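Local coordinates for heme-binding protein A (PDB 3TPA) that probably binds glutathione as the periplasmic solute-binding protein of an ABC importer, although it is named for heme, at residues L74-K79 against D138-K143; A94-F99 against I164-Y169; N285-Q290 against K339-E344; T314-D319 against N421-L426. The protein carries 1 engineered substitution. One frame throughout, in Å; residues are numbered along the deposited sequence.

Contact 1. Residues L74-K79 against D138-K143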
# COMPACT_ATOMS: atom_id res chain seq x y z
N LEU A 74 -18.96 -19.40 1.71
CA LEU A 74 -18.65 -18.93 3.05
C LEU A 74 -18.48 -20.04 4.09
O LEU A 74 -19.26 -20.98 4.16
CB LEU A 74 -19.72 -17.94 3.51
CG LEU A 74 -20.05 -16.77 2.55
CD1 LEU A 74 -21.16 -15.92 3.12
CD2 LEU A 74 -18.81 -15.91 2.26
N ARG A 75 -17.43 -19.90 4.90
CA ARG A 75 -17.17 -20.72 6.09
C ARG A 75 -18.41 -20.75 6.97
O ARG A 75 -19.04 -19.72 7.18
CB ARG A 75 -16.02 -20.07 6.87
CG ARG A 75 -15.43 -20.87 7.99
CD ARG A 75 -14.14 -20.20 8.49
NE ARG A 75 -13.20 -19.96 7.39
CZ ARG A 75 -12.37 -20.88 6.90
NH1 ARG A 75 -11.56 -20.57 5.89
NH2 ARG A 75 -12.35 -22.11 7.41
N GLN A 76 -18.75 -21.91 7.52
CA GLN A 76 -19.94 -21.97 8.37
C GLN A 76 -19.62 -21.81 9.86
O GLN A 76 -18.49 -22.04 10.28
CB GLN A 76 -20.71 -23.26 8.12
CG GLN A 76 -21.21 -23.38 6.70
CD GLN A 76 -22.45 -24.21 6.62
OE1 GLN A 76 -23.55 -23.68 6.49
NE2 GLN A 76 -22.29 -25.53 6.69
N ASN A 77 -20.61 -21.37 10.63
CA ASN A 77 -20.54 -21.28 12.09
C ASN A 77 -19.53 -20.27 12.59
O ASN A 77 -18.92 -20.46 13.65
CB ASN A 77 -20.28 -22.65 12.73
CG ASN A 77 -21.33 -23.67 12.36
OD1 ASN A 77 -22.51 -23.53 12.70
ND2 ASN A 77 -20.91 -24.71 11.66
N VAL A 78 -19.37 -19.20 11.83
CA VAL A 78 -18.50 -18.10 12.21
C VAL A 78 -19.34 -17.08 12.97
O VAL A 78 -20.35 -16.61 12.46
CB VAL A 78 -17.86 -17.43 10.97
CG1 VAL A 78 -17.05 -16.22 11.35
CG2 VAL A 78 -17.01 -18.43 10.19
N LYS A 79 -18.93 -16.74 14.19
CA LYS A 79 -19.70 -15.84 15.03
C LYS A 79 -19.14 -14.43 15.06
O LYS A 79 -17.91 -14.24 15.07
CB LYS A 79 -19.75 -16.36 16.47
CG LYS A 79 -20.73 -17.51 16.71
CD LYS A 79 -20.48 -18.16 18.06
CE LYS A 79 -21.42 -19.33 18.32
NZ LYS A 79 -21.27 -20.41 17.30
N ASP A 138 -27.06 -17.96 -2.14
CA ASP A 138 -27.83 -18.49 -1.02
C ASP A 138 -27.11 -17.99 0.22
O ASP A 138 -26.22 -17.15 0.11
CB ASP A 138 -27.95 -20.02 -1.05
CG ASP A 138 -26.61 -20.74 -0.93
OD1 ASP A 138 -25.60 -20.11 -0.56
OD2 ASP A 138 -26.59 -21.96 -1.18
N ASP A 139 -27.49 -18.48 1.39
CA ASP A 139 -26.98 -17.88 2.61
C ASP A 139 -25.48 -18.06 2.79
O ASP A 139 -24.86 -17.32 3.54
CB ASP A 139 -27.73 -18.38 3.85
CG ASP A 139 -28.85 -17.43 4.25
OD1 ASP A 139 -29.51 -16.88 3.35
OD2 ASP A 139 -29.05 -17.23 5.46
N TYR A 140 -24.89 -19.04 2.11
CA TYR A 140 -23.45 -19.24 2.24
C TYR A 140 -22.67 -19.11 0.93
O TYR A 140 -21.53 -19.56 0.83
CB TYR A 140 -23.15 -20.55 2.98
CG TYR A 140 -23.73 -20.47 4.38
CD1 TYR A 140 -23.17 -19.62 5.33
CD2 TYR A 140 -24.87 -21.19 4.73
CE1 TYR A 140 -23.72 -19.51 6.60
CE2 TYR A 140 -25.42 -21.09 6.00
CZ TYR A 140 -24.84 -20.25 6.93
OH TYR A 140 -25.40 -20.15 8.19
N THR A 141 -23.27 -18.45 -0.05
CA THR A 141 -22.65 -18.29 -1.37
C THR A 141 -22.85 -16.88 -1.91
O THR A 141 -23.99 -16.43 -2.08
CB THR A 141 -23.24 -19.31 -2.37
OG1 THR A 141 -23.27 -20.61 -1.78
CG2 THR A 141 -22.42 -19.36 -3.68
N VAL A 142 -21.75 -16.18 -2.19
CA VAL A 142 -21.80 -14.81 -2.70
C VAL A 142 -21.22 -14.76 -4.12
O VAL A 142 -20.10 -15.20 -4.34
CB VAL A 142 -21.01 -13.84 -1.81
CG1 VAL A 142 -21.08 -12.43 -2.35
CG2 VAL A 142 -21.54 -13.87 -0.40
N LYS A 143 -21.97 -14.21 -5.06
CA LYS A 143 -21.50 -14.13 -6.44
C LYS A 143 -21.13 -12.69 -6.79
O LYS A 143 -21.96 -11.79 -6.70
CB LYS A 143 -22.55 -14.65 -7.42
CG LYS A 143 -22.06 -14.66 -8.86
CD LYS A 143 -23.21 -14.66 -9.87
CE LYS A 143 -23.97 -15.97 -9.91
NZ LYS A 143 -25.02 -15.93 -10.96
O HOH W 1 -23.17 -21.47 9.68

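Contact 2. Residues A94-F99 against I164-Y169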
# COMPACT_ATOMS: atom_id res chain seq x y z
N ALA A 94 -24.16 -14.54 3.85
CA ALA A 94 -24.02 -13.73 2.65
C ALA A 94 -24.63 -12.35 2.80
O ALA A 94 -24.16 -11.40 2.16
CB ALA A 94 -24.64 -14.45 1.44
N ASP A 95 -25.68 -12.24 3.61
CA ASP A 95 -26.27 -10.91 3.87
C ASP A 95 -25.22 -9.93 4.40
O ASP A 95 -25.21 -8.76 4.02
CB ASP A 95 -27.43 -10.98 4.88
CG ASP A 95 -28.70 -11.58 4.29
OD1 ASP A 95 -28.80 -11.69 3.05
OD2 ASP A 95 -29.60 -11.94 5.08
N ASP A 96 -24.36 -10.41 5.29
CA ASP A 96 -23.32 -9.56 5.88
C ASP A 96 -22.30 -9.12 4.82
O ASP A 96 -21.87 -7.97 4.78
CB ASP A 96 -22.62 -10.29 7.03
CG ASP A 96 -23.59 -10.78 8.09
OD1 ASP A 96 -24.39 -9.96 8.58
OD2 ASP A 96 -23.54 -11.98 8.44
N VAL A 97 -21.92 -10.04 3.95
CA VAL A 97 -21.00 -9.71 2.86
C VAL A 97 -21.60 -8.68 1.89
O VAL A 97 -20.96 -7.68 1.52
CB VAL A 97 -20.55 -10.99 2.07
CG1 VAL A 97 -19.56 -10.63 0.97
CG2 VAL A 97 -19.94 -12.01 3.03
N VAL A 98 -22.84 -8.92 1.48
CA VAL A 98 -23.52 -8.03 0.55
C VAL A 98 -23.67 -6.65 1.17
O VAL A 98 -23.39 -5.64 0.53
CB VAL A 98 -24.90 -8.58 0.11
CG1 VAL A 98 -25.64 -7.60 -0.80
CG2 VAL A 98 -24.73 -9.92 -0.60
N PHE A 99 -24.08 -6.60 2.43
CA PHE A 99 -24.13 -5.33 3.16
C PHE A 99 -22.79 -4.57 3.10
O PHE A 99 -22.75 -3.36 2.84
CB PHE A 99 -24.53 -5.58 4.63
CG PHE A 99 -24.47 -4.35 5.49
CD1 PHE A 99 -25.59 -3.55 5.66
CD2 PHE A 99 -23.29 -3.98 6.13
CE1 PHE A 99 -25.54 -2.42 6.44
CE2 PHE A 99 -23.22 -2.84 6.92
CZ PHE A 99 -24.35 -2.06 7.07
N ILE A 164 -15.60 -7.51 6.65
CA ILE A 164 -17.02 -7.84 6.67
C ILE A 164 -17.63 -7.45 8.01
O ILE A 164 -17.22 -7.94 9.07
CB ILE A 164 -17.23 -9.34 6.40
CG1 ILE A 164 -16.61 -9.74 5.05
CG2 ILE A 164 -18.71 -9.70 6.44
CD1 ILE A 164 -17.12 -8.95 3.86
N TYR A 165 -18.59 -6.53 7.94
CA TYR A 165 -19.38 -6.07 9.08
C TYR A 165 -20.61 -6.96 9.29
O TYR A 165 -20.97 -7.78 8.45
CB TYR A 165 -19.90 -4.67 8.81
CG TYR A 165 -18.85 -3.57 8.73
CD1 TYR A 165 -18.82 -2.53 9.67
CD2 TYR A 165 -17.90 -3.57 7.72
CE1 TYR A 165 -17.87 -1.51 9.59
CE2 TYR A 165 -16.95 -2.57 7.63
CZ TYR A 165 -16.94 -1.54 8.56
OH TYR A 165 -15.98 -0.55 8.46
N SER A 166 -21.28 -6.75 10.42
CA SER A 166 -22.46 -7.52 10.75
C SER A 166 -23.70 -6.74 10.33
O SER A 166 -23.93 -5.65 10.81
CB SER A 166 -22.52 -7.76 12.25
OG SER A 166 -23.83 -8.19 12.63
N LYS A 167 -24.49 -7.30 9.43
CA LYS A 167 -25.73 -6.64 9.05
C LYS A 167 -26.75 -6.71 10.19
O LYS A 167 -27.54 -5.80 10.37
CB LYS A 167 -26.32 -7.23 7.76
CG LYS A 167 -27.61 -6.53 7.31
CD LYS A 167 -28.18 -7.20 6.06
CE LYS A 167 -29.27 -6.36 5.41
NZ LYS A 167 -30.47 -6.16 6.26
N GLU A 168 -26.72 -7.79 10.97
CA GLU A 168 -27.65 -7.90 12.10
C GLU A 168 -27.44 -6.72 13.06
O GLU A 168 -28.39 -6.04 13.47
CB GLU A 168 -27.49 -9.24 12.82
CG GLU A 168 -28.46 -9.43 13.98
CD GLU A 168 -28.57 -10.87 14.44
OE1 GLU A 168 -27.62 -11.66 14.23
OE2 GLU A 168 -29.62 -11.21 15.01
N TYR A 169 -26.18 -6.47 13.40
CA TYR A 169 -25.80 -5.33 14.22
C TYR A 169 -26.20 -4.03 13.54
O TYR A 169 -26.80 -3.15 14.17
CB TYR A 169 -24.29 -5.39 14.40
CG TYR A 169 -23.63 -4.39 15.34
CD1 TYR A 169 -24.20 -4.03 16.55
CD2 TYR A 169 -22.39 -3.85 15.00
CE1 TYR A 169 -23.54 -3.12 17.42
CE2 TYR A 169 -21.73 -2.97 15.85
CZ TYR A 169 -22.31 -2.60 17.05
OH TYR A 169 -21.63 -1.71 17.87
O HOH W 2 -24.78 -10.40 11.42

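Contact 3. Residues N285-Q290 against K339-E344. Unlike the reference sequence in segment 285-290: Q290 (reference Arg).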
# COMPACT_ATOMS: atom_id res chain seq x y z
N ASN A 285 13.49 12.57 -26.51
CA ASN A 285 14.54 11.81 -27.16
C ASN A 285 15.07 10.70 -26.25
O ASN A 285 15.62 10.96 -25.19
CB ASN A 285 15.66 12.78 -27.55
CG ASN A 285 16.79 12.10 -28.26
OD1 ASN A 285 17.29 11.07 -27.82
ND2 ASN A 285 17.22 12.69 -29.37
N VAL A 286 14.89 9.46 -26.66
CA VAL A 286 15.19 8.33 -25.78
C VAL A 286 16.66 8.32 -25.32
O VAL A 286 16.97 7.95 -24.19
CB VAL A 286 14.83 6.99 -26.44
CG1 VAL A 286 15.58 6.83 -27.73
CG2 VAL A 286 15.14 5.82 -25.51
N LYS A 287 17.57 8.70 -26.21
CA LYS A 287 18.98 8.68 -25.85
C LYS A 287 19.25 9.74 -24.80
O LYS A 287 20.07 9.55 -23.92
CB LYS A 287 19.87 8.87 -27.08
CG LYS A 287 19.76 7.70 -28.11
CD LYS A 287 20.81 7.85 -29.22
CE LYS A 287 20.57 6.89 -30.39
NZ LYS A 287 21.65 7.07 -31.43
N VAL A 288 18.55 10.87 -24.88
CA VAL A 288 18.71 11.88 -23.84
C VAL A 288 18.26 11.35 -22.50
O VAL A 288 18.93 11.53 -21.48
CB VAL A 288 17.97 13.19 -24.17
CG1 VAL A 288 17.94 14.10 -22.95
CG2 VAL A 288 18.66 13.89 -25.34
N ARG A 289 17.11 10.67 -22.49
CA ARG A 289 16.61 10.11 -21.24
C ARG A 289 17.59 9.07 -20.69
O ARG A 289 17.89 9.08 -19.51
CB ARG A 289 15.21 9.53 -21.42
CG ARG A 289 14.17 10.58 -21.84
CD ARG A 289 12.75 10.11 -21.58
NE ARG A 289 12.40 8.86 -22.26
CZ ARG A 289 11.79 8.80 -23.44
NH1 ARG A 289 11.49 9.91 -24.09
NH2 ARG A 289 11.49 7.61 -23.97
N GLN A 290 18.11 8.21 -21.56
CA GLN A 290 19.11 7.23 -21.15
C GLN A 290 20.35 7.92 -20.57
O GLN A 290 20.92 7.46 -19.58
CB GLN A 290 19.50 6.33 -22.33
CG GLN A 290 18.34 5.48 -22.82
CD GLN A 290 18.66 4.75 -24.11
OE1 GLN A 290 19.50 5.20 -24.90
NE2 GLN A 290 18.01 3.61 -24.33
N LYS A 339 27.58 11.94 -21.01
CA LYS A 339 27.88 13.07 -21.90
C LYS A 339 28.03 12.61 -23.36
O LYS A 339 27.60 13.30 -24.29
CB LYS A 339 29.14 13.81 -21.42
CG LYS A 339 29.25 15.24 -21.92
CD LYS A 339 30.48 15.93 -21.36
CE LYS A 339 30.64 17.32 -21.93
NZ LYS A 339 31.85 18.01 -21.42
N ALA A 340 28.63 11.44 -23.56
CA ALA A 340 28.81 10.91 -24.91
C ALA A 340 27.46 10.60 -25.58
O ALA A 340 27.25 10.93 -26.74
CB ALA A 340 29.70 9.68 -24.87
N LEU A 341 26.55 9.98 -24.83
CA LEU A 341 25.19 9.71 -25.30
C LEU A 341 24.47 10.99 -25.68
O LEU A 341 23.77 11.03 -26.68
CB LEU A 341 24.38 8.97 -24.24
CG LEU A 341 23.97 7.54 -24.55
CD1 LEU A 341 23.12 6.99 -23.43
CD2 LEU A 341 23.25 7.46 -25.88
N LEU A 342 24.64 12.03 -24.87
CA LEU A 342 24.07 13.35 -25.18
C LEU A 342 24.55 13.91 -26.52
O LEU A 342 23.76 14.44 -27.31
CB LEU A 342 24.37 14.34 -24.06
CG LEU A 342 23.45 14.30 -22.85
CD1 LEU A 342 23.80 15.42 -21.87
CD2 LEU A 342 22.01 14.40 -23.29
N ALA A 343 25.86 13.81 -26.77
CA ALA A 343 26.42 14.22 -28.06
C ALA A 343 25.77 13.42 -29.18
O ALA A 343 25.27 13.97 -30.15
CB ALA A 343 27.95 14.03 -28.06
N GLU A 344 25.77 12.11 -29.01
CA GLU A 344 25.11 11.21 -29.95
C GLU A 344 23.67 11.63 -30.28
O GLU A 344 23.24 11.55 -31.43
CB GLU A 344 25.13 9.78 -29.41
CG GLU A 344 24.62 8.75 -30.38
CD GLU A 344 24.87 7.33 -29.91
OE1 GLU A 344 25.76 7.11 -29.06
OE2 GLU A 344 24.18 6.42 -30.40
O HOH W 3 20.98 9.54 -32.32

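Contact 4. Residues T314-D319 against N421-L426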
# COMPACT_ATOMS: atom_id res chain seq x y z
N THR A 314 16.18 -1.37 -8.91
CA THR A 314 16.61 -1.80 -10.25
C THR A 314 15.40 -1.96 -11.16
O THR A 314 15.49 -1.71 -12.37
CB THR A 314 17.38 -3.12 -10.20
OG1 THR A 314 16.56 -4.13 -9.61
CG2 THR A 314 18.64 -2.95 -9.35
N ASN A 315 14.29 -2.40 -10.57
CA ASN A 315 13.00 -2.55 -11.24
C ASN A 315 12.05 -1.46 -10.75
O ASN A 315 12.32 -0.82 -9.71
CB ASN A 315 12.36 -3.88 -10.84
CG ASN A 315 12.99 -5.08 -11.56
OD1 ASN A 315 12.31 -5.83 -12.26
ND2 ASN A 315 14.29 -5.27 -11.35
N PRO A 316 10.93 -1.26 -11.45
CA PRO A 316 9.94 -0.29 -10.95
C PRO A 316 9.14 -0.77 -9.73
O PRO A 316 8.30 -0.02 -9.24
CB PRO A 316 9.01 -0.10 -12.15
CG PRO A 316 9.14 -1.36 -12.92
CD PRO A 316 10.56 -1.79 -12.78
N PHE A 317 9.39 -2.00 -9.28
CA PHE A 317 8.82 -2.52 -8.05
C PHE A 317 9.83 -3.45 -7.38
O PHE A 317 10.67 -4.01 -8.05
CB PHE A 317 7.48 -3.23 -8.28
CG PHE A 317 7.41 -4.02 -9.57
CD1 PHE A 317 8.18 -5.15 -9.76
CD2 PHE A 317 6.54 -3.63 -10.58
CE1 PHE A 317 8.09 -5.88 -10.94
CE2 PHE A 317 6.45 -4.36 -11.76
CZ PHE A 317 7.23 -5.48 -11.94
N PRO A 318 9.76 -3.58 -6.04
CA PRO A 318 10.73 -4.43 -5.33
C PRO A 318 10.53 -5.92 -5.61
O PRO A 318 9.52 -6.33 -6.20
CB PRO A 318 10.45 -4.12 -3.85
CG PRO A 318 9.01 -3.75 -3.83
CD PRO A 318 8.78 -2.98 -5.12
N ASP A 319 11.48 -6.73 -5.16
CA ASP A 319 11.47 -8.15 -5.49
C ASP A 319 10.38 -8.94 -4.79
O ASP A 319 10.24 -10.13 -5.04
CB ASP A 319 12.85 -8.79 -5.30
CG ASP A 319 13.25 -8.98 -3.82
OD1 ASP A 319 12.55 -8.50 -2.90
OD2 ASP A 319 14.29 -9.63 -3.59
N ASN A 421 -0.68 -2.84 -10.47
CA ASN A 421 -0.95 -1.64 -9.69
C ASN A 421 0.31 -0.78 -9.48
O ASN A 421 0.30 0.17 -8.72
CB ASN A 421 -1.59 -2.03 -8.34
CG ASN A 421 -1.95 -0.84 -7.47
OD1 ASN A 421 -1.46 -0.72 -6.35
ND2 ASN A 421 -2.82 0.02 -7.98
N PHE A 422 1.39 -1.14 -10.18
CA PHE A 422 2.53 -0.25 -10.38
C PHE A 422 2.49 0.24 -11.84
O PHE A 422 2.42 1.43 -12.11
CB PHE A 422 3.89 -0.97 -10.18
CG PHE A 422 4.26 -1.24 -8.75
CD1 PHE A 422 5.07 -0.36 -8.05
CD2 PHE A 422 3.84 -2.40 -8.12
CE1 PHE A 422 5.43 -0.60 -6.72
CE2 PHE A 422 4.20 -2.66 -6.77
CZ PHE A 422 5.00 -1.76 -6.08
N LEU A 423 2.53 -0.71 -12.77
CA LEU A 423 2.75 -0.40 -14.19
C LEU A 423 1.58 0.29 -14.91
O LEU A 423 1.79 1.15 -15.75
CB LEU A 423 3.12 -1.66 -14.95
CG LEU A 423 4.36 -2.40 -14.43
CD1 LEU A 423 4.49 -3.69 -15.20
CD2 LEU A 423 5.62 -1.57 -14.60
N PHE A 424 0.36 -0.09 -14.58
CA PHE A 424 -0.78 0.57 -15.22
C PHE A 424 -0.96 2.03 -14.75
O PHE A 424 -1.11 2.93 -15.57
CB PHE A 424 -2.07 -0.27 -15.05
CG PHE A 424 -3.23 0.22 -15.88
CD1 PHE A 424 -3.40 -0.22 -17.19
CD2 PHE A 424 -4.13 1.12 -15.36
CE1 PHE A 424 -4.46 0.23 -17.97
CE2 PHE A 424 -5.19 1.58 -16.12
CZ PHE A 424 -5.36 1.14 -17.43
N PRO A 425 -0.95 2.27 -13.43
CA PRO A 425 -1.06 3.67 -13.01
C PRO A 425 0.05 4.56 -13.56
O PRO A 425 -0.21 5.71 -13.94
CB PRO A 425 -0.98 3.58 -11.48
CG PRO A 425 -1.56 2.24 -11.16
CD PRO A 425 -1.09 1.34 -12.30
N LEU A 426 1.28 4.04 -13.58
CA LEU A 426 2.44 4.84 -13.98
C LEU A 426 2.61 5.01 -15.49
O LEU A 426 3.16 6.01 -15.95
CB LEU A 426 3.72 4.21 -13.44
CG LEU A 426 3.86 4.32 -11.92
CD1 LEU A 426 5.12 3.63 -11.41
CD2 LEU A 426 3.85 5.78 -11.52

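Contact 1. Residues L74-K79 against D138-K143
L74 N gives a nearly straight hydrogen bond to Y140 O, 2.7 Å with an N-H...O angle of 170°. It lies at the end of two neighbouring strands of an antiparallel sheet, 69-74 and 141-146. V142 and F72 continue the pairing through their backbones. Y140 sits in a type I turn, D138 to T141, that leads into the second strand. D138 OD1 braces this turn. It accepts from Y140 N, an Asx turn, and from T141 OG1 at 2.7 Å, on opposite faces of the carboxylate plane.

Y140 CG is anti to the carbonyl carbon (chi1 -62°), which sets its ring beside the loop after L74. Q76 crosses it at about a right angle, and Q76 OE1 stands over one face near the rim, 3.2 Å from Y140 CE2. The amide plane is turned 77° from the ring plane. D139 CB lies over the opposite face, and L74 CB comes to the ring edge. L74 points toward segment 138-143: its CD1 meets V142 CG2 at 4.1 Å, and both side chains rest on A94 and V97 of helix 94-105. At the ring's tip, a water accepts from N77 N at 2.7 Å and is 3.0 Å from Y140 OH.

Contact 2. Residues A94-F99 against I164-Y169
The capped N-terminus of helix 167-175 docks against the first turns of helix 94-105, where D96 receives K167 N. S166 is the N-cap: its OG accepts from Y169 N at 3.0 Å. D96 reaches in from the other helix. Its OD1 takes the hydrogen bond from K167 N at 2.8 Å, with an N-H...O angle of 157°. The donor comes on the anti side of OD1, 24° out of the carboxylate plane. A water also donates to D96 OD1, at 2.9 Å. The same water lies 2.7 Å from S166 OG and accepts a longer bond from E168 N. D96 OD2 is held by a salt bridge to R90 and by N93 N. The carboxylate is therefore gripped through both oxygens, and its negative charge would probably suit the start of a helix.

Carbon packing surrounds this polar centre. K167 CG is anti to its backbone N (chi1 -178°), which sends the chain across the side of helix 94-105, from F99 toward D95. K167 CA stands over one face of the F99 ring, and K167 CG is 4.0 Å from F99 CD1. Further out, K167 CD passes beside D95 CB. The two charged ends go elsewhere: K167 NZ pairs with D171, and D95 with K136. Before the cap, Y165 CB touches F99 CE2, while the Y165 hydroxyl bonds to S22. I164 CG2 meets D96 CB, and I164 CD1 approaches V97 CG1 at 4.1 Å. D96 CB is also close to Y165 O, at 3.3 Å.

Contact 3. Residues N285-Q290 against K339-E344
The carboxylate of E344 is met by K287 NZ, which lies on the anti side of OE2 and 21° out of the plane. This salt bridge is 2.8 Å long. A second flat group, the guanidinium of R289, takes no part in the contact. V286 CA lies over its centre, and its nitrogens bond to backbone oxygens of L283 and N475.

The bridge ties two antiparallel helices, 286-294 and 335-344. Their short segments run at 169°, with axes 8.4 Å apart. L341 carries the apolar part. Its side chain enters between K287, Q290, A291 and H294, as a knob into a hole of the facing helix. L341 CD2 meets K287 CB at 3.9 Å, and L341 CD1 meets Q290 CB at 3.8 Å. Q290 differs from the reference sequence. On the buried side, L342 CD2 packs on V288 CG2 at 4.0 Å. The helix 286-294 starts at N285, whose OD1 caps V288 N.

K287 is extended beyond CG, so its chain passes over L341 and brings NZ to the last turn of the other helix. There a water accepts from K287 NZ at 2.7 Å and donates to E344 O at 3.2 Å. The ammonium thus serves both a carboxylate and, through water, a helix C-terminus. Its positive charge probably stabilises that end, at the outer rim of an otherwise apolar seam.

Contact 4. Residues T314-D319 against N421-L426
F317 CB sits directly over the centre of the F422 ring, 3.4 Å from the centroid and 4° off the normal. This is a CH-pi contact. The F317 ring then turns its edge to the same aromatic partner: the centroids are 5.4 Å apart and the planes meet at 64°, an edge-to-face pair. F317 CG lies between its backbone N and carbonyl carbon (chi1 37°), which turns the ring edge toward F422.

L423 takes another part of that edge. Its CG is 3.9 Å from F317 CE2, and its CD2 is 3.9 Å from P316 CG. P318 CD touches F422 CZ at 4.1 Å. P316 O comes 3.5 Å from F422 CD1.

Further out, V469 of helix 458-475 touches P316, F317 and L423. P318 lies on L269 of strand 261-276. In the loop, N315 OD1 accepts from N325 N. On the helix side, N421 OD1 bonds to S414 OG and R415 N. The contact thus packs the loop after strand 310-312 onto helix 420-427, near the centre of the chain. Its grip is carbon on carbon and aromatic, so it depends on close shape fit between buried groups, with polar bonds left to the flanking residues.

In the fold
Contacts 1 and 2 form one neighbourhood. They touch where D139 O meets A94 N in a probable hydrogen bond, and helix 94-105 lies against the sheet strands of contact 1. Their centres are 11 Å apart. Contacts 3 and 4 alternate along the chain, but do not touch; their nearest atoms are about 12 Å apart. Contacts 2 and 4 are buried, yet differ: contact 2 is built round a carboxylate and a helix start, contact 4 round aromatic rings. Contacts 1 and 3 are partly buried, each with an apolar inner side and polar or charged groups at its rim. Contact 4 lies nearest the chain's centre, contact 3 farthest from it.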